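Local atomic coordinates of lipase C (Serratia marcescens, PDB entry 5NEN), a protein that serves as the membrane fusion protein of a type I secretion system, probably linking the inner-membrane transporter to the outer-membrane channel during lipase export. Residues I56-G61 with E68-L73; Q88-L93 with S112-A117; F158-L163 with G220-Q225; E96-A101 with Q133-R138; Q77-V82 with F267-T272. One frame throughout, in Å; residues are numbered along the deposited sequence.

Contact 1 (I56-G61 with E68-L73)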
# COMPACT_ATOMS: atom_id res chain seq x y z
N ILE A 56 -25.64 41.58 25.16
CA ILE A 56 -25.89 41.34 26.58
C ILE A 56 -27.38 41.04 26.77
O ILE A 56 -28.22 41.59 26.07
CB ILE A 56 -25.48 42.57 27.46
CG1 ILE A 56 -24.08 43.09 27.09
CG2 ILE A 56 -25.55 42.21 28.95
CD1 ILE A 56 -23.50 44.13 28.07
N ALA A 57 -27.70 40.16 27.71
CA ALA A 57 -29.09 39.78 27.94
C ALA A 57 -29.63 40.36 29.24
O ALA A 57 -30.77 40.08 29.62
CB ALA A 57 -29.24 38.26 27.94
N VAL A 58 -28.82 41.17 29.93
CA VAL A 58 -29.17 41.65 31.27
C VAL A 58 -28.87 43.16 31.45
O VAL A 58 -28.07 43.74 30.72
CB VAL A 58 -28.42 40.83 32.37
CG1 VAL A 58 -28.97 41.11 33.75
CG2 VAL A 58 -28.53 39.34 32.09
N ARG A 59 -29.55 43.77 32.42
CA ARG A 59 -29.36 45.17 32.81
C ARG A 59 -29.78 45.28 34.27
O ARG A 59 -30.49 44.40 34.76
CB ARG A 59 -30.18 46.09 31.93
CG ARG A 59 -31.41 45.38 31.43
CD ARG A 59 -31.92 45.91 30.14
NE ARG A 59 -32.75 44.91 29.48
CZ ARG A 59 -33.26 45.08 28.27
NH1 ARG A 59 -33.01 46.21 27.63
NH2 ARG A 59 -33.99 44.14 27.71
N ASP A 60 -29.36 46.34 34.95
CA ASP A 60 -29.67 46.53 36.38
C ASP A 60 -31.14 46.30 36.72
O ASP A 60 -32.02 46.46 35.87
CB ASP A 60 -29.26 47.94 36.83
CG ASP A 60 -27.79 48.04 37.21
OD1 ASP A 60 -27.07 47.02 37.05
OD2 ASP A 60 -27.38 49.13 37.66
N GLY A 61 -31.39 45.90 37.97
CA GLY A 61 -32.73 45.68 38.48
C GLY A 61 -33.42 44.45 37.92
O GLY A 61 -34.65 44.43 37.79
N GLU A 68 -28.46 31.33 34.02
CA GLU A 68 -29.03 32.04 32.88
C GLU A 68 -27.92 32.71 32.06
O GLU A 68 -26.81 32.90 32.54
CB GLU A 68 -30.05 33.09 33.35
N VAL A 69 -28.22 33.06 30.81
CA VAL A 69 -27.24 33.71 29.95
C VAL A 69 -27.28 35.23 30.14
O VAL A 69 -28.33 35.86 29.98
CB VAL A 69 -27.46 33.38 28.46
CG1 VAL A 69 -26.43 34.10 27.60
CG2 VAL A 69 -27.40 31.88 28.23
N LEU A 70 -26.13 35.79 30.49
CA LEU A 70 -26.02 37.22 30.77
C LEU A 70 -25.34 37.96 29.62
O LEU A 70 -25.56 39.16 29.41
CB LEU A 70 -25.25 37.45 32.07
CG LEU A 70 -25.54 36.54 33.28
CD1 LEU A 70 -24.54 36.79 34.41
CD2 LEU A 70 -26.95 36.72 33.80
N VAL A 71 -24.49 37.25 28.88
CA VAL A 71 -23.70 37.82 27.80
C VAL A 71 -23.51 36.76 26.71
O VAL A 71 -23.62 35.57 27.00
CB VAL A 71 -22.30 38.32 28.30
CG1 VAL A 71 -21.52 38.97 27.18
CG2 VAL A 71 -22.43 39.33 29.45
N GLN A 72 -23.28 37.18 25.47
CA GLN A 72 -22.75 36.28 24.43
C GLN A 72 -21.46 36.85 23.85
O GLN A 72 -21.03 37.93 24.23
CB GLN A 72 -23.78 36.06 23.31
CG GLN A 72 -24.78 34.92 23.53
CD GLN A 72 -24.14 33.53 23.54
OE1 GLN A 72 -22.94 33.36 23.29
NE2 GLN A 72 -24.95 32.51 23.83
N LEU A 73 -20.82 36.12 22.94
CA LEU A 73 -19.73 36.68 22.14
C LEU A 73 -19.92 36.14 20.72
O LEU A 73 -20.72 35.23 20.51
CB LEU A 73 -18.36 36.33 22.73
CG LEU A 73 -17.03 36.56 21.98
CD1 LEU A 73 -15.92 36.78 22.97
CD2 LEU A 73 -16.63 35.39 21.09
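In Val58, which packs on Leu70, CG1 stands anti to the backbone N (chi1 -168°), and this leaves CG2 beside that nitrogen on the side of the other segment; in Leu70, CG is anti to the carbonyl carbon and beside its own N. Val58 CG2 lies against Leu70 CD2 at 3.5 Å, and also near Leu70 CB at 3.8 Å; the two side chains cross obliquely. One backbone hydrogen bond ties the segments together: Ala57 N gives its hydrogen to Leu70 O at 2.9 Å. At the hydrogen the bond is nearly straight, 174°, yet the nitrogen stands above the carbonyl plane, 56° out of it. Ile56 packs its CG2 branch by the same carbonyl oxygen and then on Val71 CG2, 4.3 Å away. Ala57 CB points to the other segment and faces Val69 O at 3.3 Å. Backbone pairing amounts to a single bridge, Ile56 with Val71, CA to CA 4.3 Å, and goes no further. Sequence places both segments in a biotin-lipoyl-like domain, and the contact joins two parts of its chain at the surface, where Leu70 is the buried residue. Both segments belong to the loop that runs from strand 43-46 to helix 76-103. Leu70 is also backbone hydrogen-bonded to Ile274 and touches Ser276, which ties it to the chain that returns after helix 195-270.

Contact 2 (Q88-L93 with S112-A117)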
# COMPACT_ATOMS: atom_id res chain seq x y z
N GLN A 88 -10.44 17.81 10.86
CA GLN A 88 -9.29 16.92 10.95
C GLN A 88 -9.68 15.59 11.60
O GLN A 88 -9.37 14.49 11.09
CB GLN A 88 -8.19 17.63 11.71
CG GLN A 88 -8.03 19.00 11.10
CD GLN A 88 -6.91 19.80 11.69
OE1 GLN A 88 -5.76 19.36 11.71
NE2 GLN A 88 -7.24 21.01 12.18
N TYR A 89 -10.45 15.72 12.67
CA TYR A 89 -10.97 14.58 13.38
C TYR A 89 -11.71 13.66 12.42
O TYR A 89 -11.45 12.45 12.37
CB TYR A 89 -11.91 15.03 14.49
CG TYR A 89 -12.38 13.92 15.38
CD1 TYR A 89 -11.50 12.95 15.84
CD2 TYR A 89 -13.70 13.85 15.79
CE1 TYR A 89 -11.94 11.92 16.68
CE2 TYR A 89 -14.15 12.83 16.61
CZ TYR A 89 -13.27 11.87 17.05
OH TYR A 89 -13.73 10.87 17.87
N TYR A 90 -12.59 14.26 11.63
CA TYR A 90 -13.38 13.49 10.69
C TYR A 90 -12.46 12.76 9.72
O TYR A 90 -12.77 11.62 9.28
CB TYR A 90 -14.38 14.39 9.96
CG TYR A 90 -15.49 14.90 10.85
CD1 TYR A 90 -15.89 14.20 11.98
CD2 TYR A 90 -16.14 16.10 10.58
CE1 TYR A 90 -16.91 14.67 12.79
CE2 TYR A 90 -17.16 16.59 11.40
CZ TYR A 90 -17.55 15.87 12.49
OH TYR A 90 -18.57 16.35 13.30
N THR A 91 -11.32 13.38 9.39
CA THR A 91 -10.47 12.73 8.40
C THR A 91 -9.84 11.48 9.01
O THR A 91 -9.82 10.38 8.40
CB THR A 91 -9.37 13.65 7.84
OG1 THR A 91 -9.95 14.88 7.39
CG2 THR A 91 -8.74 12.99 6.66
N THR A 92 -9.36 11.62 10.24
CA THR A 92 -8.78 10.45 10.87
C THR A 92 -9.85 9.38 11.07
O THR A 92 -9.55 8.21 10.88
CB THR A 92 -8.12 10.78 12.18
OG1 THR A 92 -9.06 11.52 12.96
CG2 THR A 92 -6.92 11.65 11.93
N LEU A 93 -11.08 9.75 11.42
CA LEU A 93 -12.14 8.74 11.59
C LEU A 93 -12.33 7.92 10.34
O LEU A 93 -12.45 6.69 10.41
CB LEU A 93 -13.48 9.37 11.97
CG LEU A 93 -13.49 9.82 13.42
CD1 LEU A 93 -14.82 10.35 13.80
CD2 LEU A 93 -13.18 8.60 14.23
N SER A 112 -17.46 5.00 11.29
CA SER A 112 -17.99 5.37 12.60
C SER A 112 -19.34 6.03 12.47
O SER A 112 -19.59 6.78 11.54
CB SER A 112 -17.01 6.31 13.31
OG SER A 112 -17.33 6.49 14.67
N PRO A 113 -20.24 5.75 13.40
CA PRO A 113 -21.55 6.37 13.30
C PRO A 113 -21.47 7.89 13.36
O PRO A 113 -22.34 8.55 12.79
CB PRO A 113 -22.30 5.82 14.51
CG PRO A 113 -21.64 4.52 14.78
CD PRO A 113 -20.18 4.72 14.45
N ILE A 114 -20.43 8.44 14.00
CA ILE A 114 -20.31 9.90 13.99
C ILE A 114 -20.26 10.42 12.58
O ILE A 114 -21.00 11.33 12.22
CB ILE A 114 -19.05 10.42 14.68
CG1 ILE A 114 -19.02 9.98 16.12
CG2 ILE A 114 -19.05 11.92 14.66
CD1 ILE A 114 -17.94 9.07 16.40
N LEU A 115 -19.38 9.81 11.80
CA LEU A 115 -19.19 10.16 10.42
C LEU A 115 -20.51 10.04 9.68
O LEU A 115 -20.85 10.89 8.84
CB LEU A 115 -18.16 9.23 9.80
CG LEU A 115 -16.73 9.72 9.87
CD1 LEU A 115 -15.82 8.70 9.20
CD2 LEU A 115 -16.58 11.09 9.24
N ASP A 116 -21.27 9.01 10.03
CA ASP A 116 -22.55 8.76 9.39
C ASP A 116 -23.43 9.99 9.62
O ASP A 116 -23.88 10.66 8.67
CB ASP A 116 -23.16 7.49 9.97
CG ASP A 116 -24.44 7.11 9.31
OD1 ASP A 116 -24.73 7.66 8.24
OD2 ASP A 116 -25.16 6.27 9.88
N ALA A 117 -23.52 10.39 10.89
CA ALA A 117 -24.40 11.48 11.29
C ALA A 117 -24.09 12.80 10.57
O ALA A 117 -24.97 13.64 10.39
CB ALA A 117 -24.31 11.66 12.78
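Leu93 and Leu115 carry the packing between helix 76-103 and the short helix 113-117, within the AprE-like helical hairpin region, where the short helix follows helix 76-103. The two helical segments run at 124° to each other, with their axes 10.2 Å apart at the closest approach; Ser112 holds the N-cap position of the short one. The contact between them is apolar, and no hydrogen bond crosses it. Leu115 divides its methyls: CD1 lies on Leu93 CB at 3.7 Å, while CD2 reaches Tyr90 CB at 4.0 Å and also comes near the Tyr90 carbonyl oxygen. Ile114 adds two further contacts. Its CG2 branch, anti to the backbone N, meets Tyr90 CE1 at 4.0 Å, the two side chains crossing at about a right angle; its CD1 lies more distantly, 4.3 Å, from Leu93 CD1. Leu93 also has an aromatic neighbour on its own helix, for its CD1 sits 3.8 Å above one face of the Tyr89 ring, offset toward the rim. Val124 of helix 122-190 touches both Tyr90 and Leu115, and Thr91 packs on Phe158 of the second subunit. The hydrogen bonds at Tyr89 O stay within helix 76-103. This oxygen takes two donors, Leu93 N at 2.9 Å and the hydroxyl of Thr92, whose OG1 is 2.6 Å from Tyr89 O.

Contact 3 (F158-L163 with G220-Q225)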
# COMPACT_ATOMS: atom_id res chain seq x y z
N PHE A 158 3.64 -27.62 -11.90
CA PHE A 158 3.47 -28.10 -13.26
C PHE A 158 4.82 -28.52 -13.83
O PHE A 158 4.91 -29.48 -14.58
CB PHE A 158 2.78 -27.02 -14.11
CG PHE A 158 2.83 -27.25 -15.61
CD1 PHE A 158 1.88 -28.06 -16.24
CD2 PHE A 158 3.75 -26.58 -16.41
CE1 PHE A 158 1.90 -28.25 -17.64
CE2 PHE A 158 3.77 -26.75 -17.80
CZ PHE A 158 2.84 -27.60 -18.41
N GLN A 159 5.88 -27.81 -13.46
CA GLN A 159 7.21 -28.20 -13.92
C GLN A 159 7.65 -29.51 -13.26
O GLN A 159 8.12 -30.44 -13.93
CB GLN A 159 8.21 -27.09 -13.63
CG GLN A 159 9.28 -26.95 -14.69
CD GLN A 159 9.78 -25.53 -14.81
OE1 GLN A 159 9.30 -24.64 -14.10
NE2 GLN A 159 10.73 -25.31 -15.72
N LEU A 160 7.49 -29.58 -11.94
CA LEU A 160 7.87 -30.78 -11.20
C LEU A 160 7.14 -32.01 -11.74
O LEU A 160 7.70 -33.10 -11.70
CB LEU A 160 7.60 -30.61 -9.70
CG LEU A 160 8.77 -30.08 -8.86
CD1 LEU A 160 9.46 -28.98 -9.59
CD2 LEU A 160 8.35 -29.62 -7.45
N LYS A 161 5.90 -31.84 -12.20
CA LYS A 161 5.16 -33.01 -12.66
C LYS A 161 5.94 -33.64 -13.83
O LYS A 161 6.26 -34.83 -13.81
CB LYS A 161 3.74 -32.63 -13.09
N GLY A 162 6.30 -32.81 -14.80
CA GLY A 162 7.04 -33.28 -15.95
C GLY A 162 8.36 -33.88 -15.51
O GLY A 162 8.73 -34.96 -15.94
N LEU A 163 9.07 -33.20 -14.62
CA LEU A 163 10.36 -33.71 -14.19
C LEU A 163 10.25 -35.09 -13.51
O LEU A 163 11.07 -35.97 -13.76
CB LEU A 163 11.01 -32.69 -13.26
CG LEU A 163 11.46 -31.42 -13.98
CD1 LEU A 163 12.53 -30.66 -13.19
CD2 LEU A 163 11.99 -31.77 -15.35
N GLY A 220 15.25 -30.65 -6.95
CA GLY A 220 15.54 -30.13 -5.63
C GLY A 220 15.54 -28.63 -5.65
O GLY A 220 14.96 -27.98 -4.76
N GLN A 221 16.17 -28.06 -6.67
CA GLN A 221 16.31 -26.62 -6.73
C GLN A 221 14.93 -25.99 -6.76
O GLN A 221 14.65 -25.00 -6.08
CB GLN A 221 17.16 -26.23 -7.93
CG GLN A 221 18.60 -26.73 -7.84
CD GLN A 221 19.35 -26.37 -6.55
OE1 GLN A 221 18.88 -25.60 -5.72
NE2 GLN A 221 20.54 -26.95 -6.39
N LEU A 222 14.06 -26.59 -7.56
CA LEU A 222 12.68 -26.14 -7.69
C LEU A 222 11.89 -26.29 -6.39
O LEU A 222 11.13 -25.41 -6.02
CB LEU A 222 11.99 -26.89 -8.82
CG LEU A 222 12.43 -26.39 -10.20
CD1 LEU A 222 11.77 -27.14 -11.33
CD2 LEU A 222 12.05 -24.93 -10.28
N GLN A 223 12.07 -27.41 -5.70
CA GLN A 223 11.38 -27.67 -4.44
C GLN A 223 11.74 -26.54 -3.47
O GLN A 223 10.92 -26.06 -2.66
CB GLN A 223 11.79 -29.03 -3.87
CG GLN A 223 11.07 -30.25 -4.47
CD GLN A 223 11.92 -31.54 -4.46
OE1 GLN A 223 13.15 -31.49 -4.39
NE2 GLN A 223 11.25 -32.69 -4.50
N LYS A 224 13.00 -26.11 -3.58
CA LYS A 224 13.47 -24.96 -2.83
C LYS A 224 12.71 -23.71 -3.29
O LYS A 224 12.24 -22.96 -2.46
CB LYS A 224 14.98 -24.79 -2.99
N GLN A 225 12.55 -23.53 -4.59
CA GLN A 225 11.88 -22.33 -5.10
C GLN A 225 10.46 -22.26 -4.53
O GLN A 225 9.92 -21.18 -4.32
CB GLN A 225 11.87 -22.32 -6.61
CG GLN A 225 13.26 -22.38 -7.21
CD GLN A 225 13.27 -22.06 -8.69
OE1 GLN A 225 12.24 -21.71 -9.29
NE2 GLN A 225 14.46 -22.16 -9.30
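Leu222 presses into the helix that carries Gln159, Leu160 and Leu163, part of the long antiparallel helical hairpin of the AprE-like family. Leu160 makes the nearest approach: its CD1 reaches Leu222 CB and Leu222 CD1, both at 3.4 Å, as the two side chains slide past each other in opposite directions. Two more residues meet the end of Leu222, each side chain at about a right angle to it. Leu163 CD1 is 4.1 Å from Leu222 CD1, and Gln159 offers the aliphatic CG to that same methyl at 4.2 Å. The other methyl of Leu160, CD2, meets Gln223 CG at 4.1 Å, these two side chains crossing at a slant. Behind the side chains, the helix axes lie 10.5 Å apart, with N-to-C directions at 160°. Beyond this first shell, Leu163 packs further on Arg218 and Ile219 of helix 195-270. Outermost is the second subunit, which meets the 158-163 helix through Gln88 against Leu163 and Thr91 against Gln159. Its Arg123 makes a cation-pi contact with the Phe158 ring and hydrogen-bonds through NH2 to Phe158 O.

Contact 4 (E96-A101 with Q133-R138)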
# COMPACT_ATOMS: atom_id res chain seq x y z
N GLU A 96 -9.32 5.60 10.02
CA GLU A 96 -9.33 4.61 11.06
C GLU A 96 -10.33 3.50 10.73
O GLU A 96 -10.09 2.33 11.01
CB GLU A 96 -9.68 5.29 12.37
CG GLU A 96 -9.39 4.48 13.56
CD GLU A 96 -9.75 5.21 14.82
OE1 GLU A 96 -10.95 5.47 15.05
OE2 GLU A 96 -8.81 5.57 15.56
N GLY A 97 -11.46 3.88 10.13
CA GLY A 97 -12.43 2.88 9.71
C GLY A 97 -11.74 1.99 8.69
O GLY A 97 -11.87 0.73 8.73
N ARG A 98 -10.97 2.62 7.80
CA ARG A 98 -10.29 1.83 6.77
C ARG A 98 -9.27 0.89 7.38
O ARG A 98 -9.27 -0.30 7.10
CB ARG A 98 -9.63 2.70 5.71
CG ARG A 98 -8.61 1.96 4.87
CD ARG A 98 -8.09 2.83 3.72
NE ARG A 98 -7.07 3.80 4.14
CZ ARG A 98 -5.80 3.50 4.37
NH1 ARG A 98 -5.37 2.24 4.27
NH2 ARG A 98 -4.97 4.45 4.74
N LEU A 99 -8.40 1.42 8.23
CA LEU A 99 -7.35 0.59 8.79
C LEU A 99 -7.93 -0.58 9.59
O LEU A 99 -7.46 -1.68 9.44
CB LEU A 99 -6.41 1.42 9.66
CG LEU A 99 -5.58 2.29 8.72
CD1 LEU A 99 -4.54 3.10 9.45
CD2 LEU A 99 -4.93 1.43 7.68
N LEU A 100 -8.96 -0.35 10.40
CA LEU A 100 -9.57 -1.44 11.17
C LEU A 100 -10.03 -2.54 10.25
O LEU A 100 -9.76 -3.72 10.49
CB LEU A 100 -10.76 -0.95 11.93
CG LEU A 100 -10.46 -0.11 13.14
CD1 LEU A 100 -11.79 0.27 13.80
CD2 LEU A 100 -9.51 -0.87 14.07
N ALA A 101 -10.73 -2.15 9.18
CA ALA A 101 -11.15 -3.19 8.25
C ALA A 101 -9.92 -3.88 7.66
O ALA A 101 -9.89 -5.10 7.58
CB ALA A 101 -12.02 -2.62 7.14
N GLN A 133 -12.37 4.23 -1.63
CA GLN A 133 -11.59 4.01 -2.84
C GLN A 133 -10.28 3.33 -2.44
O GLN A 133 -10.03 2.17 -2.75
CB GLN A 133 -11.33 5.35 -3.54
CG GLN A 133 -11.42 5.40 -5.07
CD GLN A 133 -11.70 6.81 -5.64
OE1 GLN A 133 -11.45 7.83 -4.98
NE2 GLN A 133 -12.18 6.87 -6.87
N LEU A 134 -9.50 4.03 -1.63
CA LEU A 134 -8.18 3.59 -1.22
C LEU A 134 -8.25 2.18 -0.63
O LEU A 134 -7.33 1.37 -0.83
CB LEU A 134 -7.58 4.59 -0.21
CG LEU A 134 -6.19 4.33 0.38
CD1 LEU A 134 -5.13 3.79 -0.61
CD2 LEU A 134 -5.68 5.59 1.00
N PHE A 135 -9.35 1.86 0.06
CA PHE A 135 -9.53 0.51 0.57
C PHE A 135 -9.68 -0.48 -0.58
O PHE A 135 -8.89 -1.42 -0.70
CB PHE A 135 -10.73 0.44 1.50
CG PHE A 135 -11.03 -0.94 1.99
CD1 PHE A 135 -10.26 -1.52 2.99
CD2 PHE A 135 -12.11 -1.64 1.50
CE1 PHE A 135 -10.55 -2.79 3.47
CE2 PHE A 135 -12.41 -2.91 1.98
CZ PHE A 135 -11.63 -3.48 2.96
N ALA A 136 -10.60 -0.20 -1.49
CA ALA A 136 -10.89 -1.07 -2.63
C ALA A 136 -9.61 -1.40 -3.36
O ALA A 136 -9.36 -2.56 -3.76
CB ALA A 136 -11.86 -0.39 -3.59
N SER A 137 -8.80 -0.36 -3.52
CA SER A 137 -7.56 -0.55 -4.24
C SER A 137 -6.68 -1.48 -3.45
O SER A 137 -6.36 -2.54 -3.94
CB SER A 137 -6.84 0.78 -4.50
OG SER A 137 -7.63 1.61 -5.34
N ARG A 138 -6.43 -1.16 -2.19
CA ARG A 138 -5.44 -1.93 -1.42
C ARG A 138 -5.80 -3.42 -1.25
O ARG A 138 -4.91 -4.29 -1.35
CB ARG A 138 -5.25 -1.30 -0.07
CG ARG A 138 -4.50 -0.01 -0.11
CD ARG A 138 -4.31 0.41 1.32
NE ARG A 138 -2.91 0.31 1.69
CZ ARG A 138 -2.51 -0.21 2.84
NH1 ARG A 138 -3.43 -0.70 3.66
NH2 ARG A 138 -1.22 -0.28 3.14
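Arg98 packs against Leu134 and Phe135 in the buried part of this contact, where two nearly parallel helices, 22° apart, lie with their axes 10.3 Å from each other. Leu134 CD2 sits over one face of the Arg98 guanidinium, offset toward its rim and 3.9 Å from Arg98 NE. The chain of Arg98 is extended to CD and bends at chi3 (79°), which places NE; its CD lies 4.2 Å from Phe135 CB. Ala101 CB completes the apolar patch, 4.0 Å from Phe135 CE1. The less buried side is that of Arg138, which is partly exposed and has much less of its surface covered here than Arg98. There two like charges come close: Arg98 NH1 and Arg138 NH1 are 3.6 Å apart, Arg138 NH1 lying at the edge of the Arg98 group, with the two planes turned 73° against each other. Glu102 probably offsets the repulsion, its OE2 salt-bridged to Arg98 NH1 and its OE1 to Arg138 NH1. Gln131 accepts a hydrogen bond from Arg98 NE. The contact thus joins helix 76-103 to helix 122-190 near the centre of the chain. Helix 195-270 closes in through Glu243, salt-bridged to Arg138, and through Gln247 on Leu99, while Gly148 of the second subunit touches Leu134.

Contact 5 (Q77-V82 with F267-T272)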
# COMPACT_ATOMS: atom_id res chain seq x y z
N GLN A 77 -14.35 32.98 15.73
CA GLN A 77 -13.03 32.38 15.76
C GLN A 77 -13.07 31.08 16.58
O GLN A 77 -12.44 30.08 16.19
CB GLN A 77 -12.00 33.35 16.33
CG GLN A 77 -12.14 34.79 15.83
CD GLN A 77 -13.24 35.58 16.54
OE1 GLN A 77 -14.08 35.01 17.24
NE2 GLN A 77 -13.25 36.89 16.34
N ALA A 78 -13.84 31.06 17.66
CA ALA A 78 -13.99 29.82 18.41
C ALA A 78 -14.77 28.77 17.61
O ALA A 78 -14.45 27.57 17.63
CB ALA A 78 -14.66 30.09 19.73
N GLN A 79 -15.79 29.22 16.87
CA GLN A 79 -16.53 28.32 16.00
C GLN A 79 -15.62 27.80 14.92
O GLN A 79 -15.72 26.65 14.52
CB GLN A 79 -17.71 28.98 15.33
CG GLN A 79 -18.59 28.00 14.60
CD GLN A 79 -19.07 26.91 15.54
OE1 GLN A 79 -19.58 27.20 16.64
NE2 GLN A 79 -18.96 25.66 15.10
N ALA A 80 -14.74 28.67 14.43
CA ALA A 80 -13.82 28.23 13.38
C ALA A 80 -12.91 27.14 13.91
O ALA A 80 -12.82 26.06 13.31
CB ALA A 80 -13.01 29.37 12.86
N GLN A 81 -12.30 27.37 15.06
CA GLN A 81 -11.36 26.37 15.54
C GLN A 81 -12.08 25.05 15.70
O GLN A 81 -11.60 24.02 15.19
CB GLN A 81 -10.70 26.77 16.85
CG GLN A 81 -9.54 25.87 17.20
CD GLN A 81 -8.49 26.58 18.03
OE1 GLN A 81 -7.48 27.05 17.50
NE2 GLN A 81 -8.71 26.65 19.35
N VAL A 82 -13.25 25.08 16.32
CA VAL A 82 -13.99 23.84 16.50
C VAL A 82 -14.23 23.19 15.16
O VAL A 82 -14.05 21.99 15.02
CB VAL A 82 -15.32 24.05 17.24
CG1 VAL A 82 -16.23 22.82 17.10
CG2 VAL A 82 -15.05 24.32 18.70
N PHE A 267 -14.83 23.47 25.18
CA PHE A 267 -14.87 24.24 26.42
C PHE A 267 -14.84 25.74 26.11
O PHE A 267 -15.64 26.50 26.63
CB PHE A 267 -13.71 23.90 27.35
N ASP A 268 -13.95 26.14 25.21
CA ASP A 268 -13.84 27.55 24.86
C ASP A 268 -15.12 28.12 24.24
O ASP A 268 -15.62 29.19 24.66
CB ASP A 268 -12.65 27.76 23.92
CG ASP A 268 -11.32 27.39 24.58
OD1 ASP A 268 -11.36 26.84 25.71
OD2 ASP A 268 -10.25 27.69 24.01
N LEU A 269 -15.69 27.41 23.28
CA LEU A 269 -16.89 27.92 22.63
C LEU A 269 -18.09 27.94 23.61
O LEU A 269 -18.86 28.89 23.66
CB LEU A 269 -17.21 27.07 21.39
CG LEU A 269 -18.34 27.47 20.45
CD1 LEU A 269 -17.80 28.34 19.31
CD2 LEU A 269 -19.02 26.25 19.88
N GLY A 270 -18.20 26.90 24.43
CA GLY A 270 -19.23 26.86 25.46
C GLY A 270 -19.07 28.02 26.41
O GLY A 270 -20.05 28.57 26.93
N ASN A 271 -17.82 28.41 26.61
CA ASN A 271 -17.45 29.49 27.51
C ASN A 271 -17.58 30.90 26.91
O ASN A 271 -17.38 31.89 27.62
CB ASN A 271 -16.01 29.29 28.01
CG ASN A 271 -15.94 29.07 29.50
OD1 ASN A 271 -16.92 28.70 30.14
ND2 ASN A 271 -14.76 29.28 30.07
N THR A 272 -17.89 31.01 25.62
CA THR A 272 -18.17 32.35 25.07
C THR A 272 -19.49 32.95 25.59
O THR A 272 -19.76 34.14 25.41
CB THR A 272 -18.25 32.38 23.52
OG1 THR A 272 -19.30 31.52 23.06
CG2 THR A 272 -16.90 32.04 22.86
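Leu269 reaches across to Ala78 and Gln79, and the outer atoms of its side chain all come to Gln79. CB comes first, 4.4 Å from Val82 CG2, one turn further along helix 76-103 than Ala78. CG stands anti to the backbone N (chi1 -174°), which carries it toward Gln79: Leu269 CG is 4.0 Å from Gln79 OE1. Of the two branch methyls, Leu269 CD1 meets Ala78 CB at 3.6 Å and Gln79 N at 3.3 Å. Gln79 OE1 lies 3.4 Å from both methyls, Leu269 CD1 and Leu269 CD2. Here the long helical hairpin meets its base: helix 76-103 has just left the biotin-lipoyl-like range, and the chain is coming off helix 195-270. The Gln79 side chain, bent at chi2, crosses that of Leu269 at a slant, with its oxygen beside the methyls, while its NE2 hydrogen-bonds to Asp83 OD1. Thr272 CG2 also approaches Ala78 CB, 4.3 Å away. Two groups of Thr272 bind the same oxygen: its hydroxyl OG1 donates to Leu269 O at 2.7 Å, in the carbonyl plane and at 147° to the C=O bond, and its backbone N hydrogen-bonds to Leu269 O as well. Leu73 and Gln75, in the loop leading into helix 76-103, touch Thr272, and Ala265 and Asp266 of helix 195-270 pack against Val82.

How the contacts relate
From the N terminus, contact 1 closes first, a loop of six residues inside the lipoyl-like region. Contact 5 then opens at 77-82 and closes only at 267-272, so the whole hairpin, with contacts 2, 3 and 4, is nested within it; it touches contact 1 where Leu73 meets Thr272. Contacts 2 and 4 cross, their segments alternating along the chain: 88-93 and 96-101 on helix 76-103 pair with 112-117 and 133-138, centres about 14 Å apart. Contact 3 follows contact 4 in series and joins helices 122-190 and 195-270 far out along the hairpin, about 69 Å from contact 5 between centres.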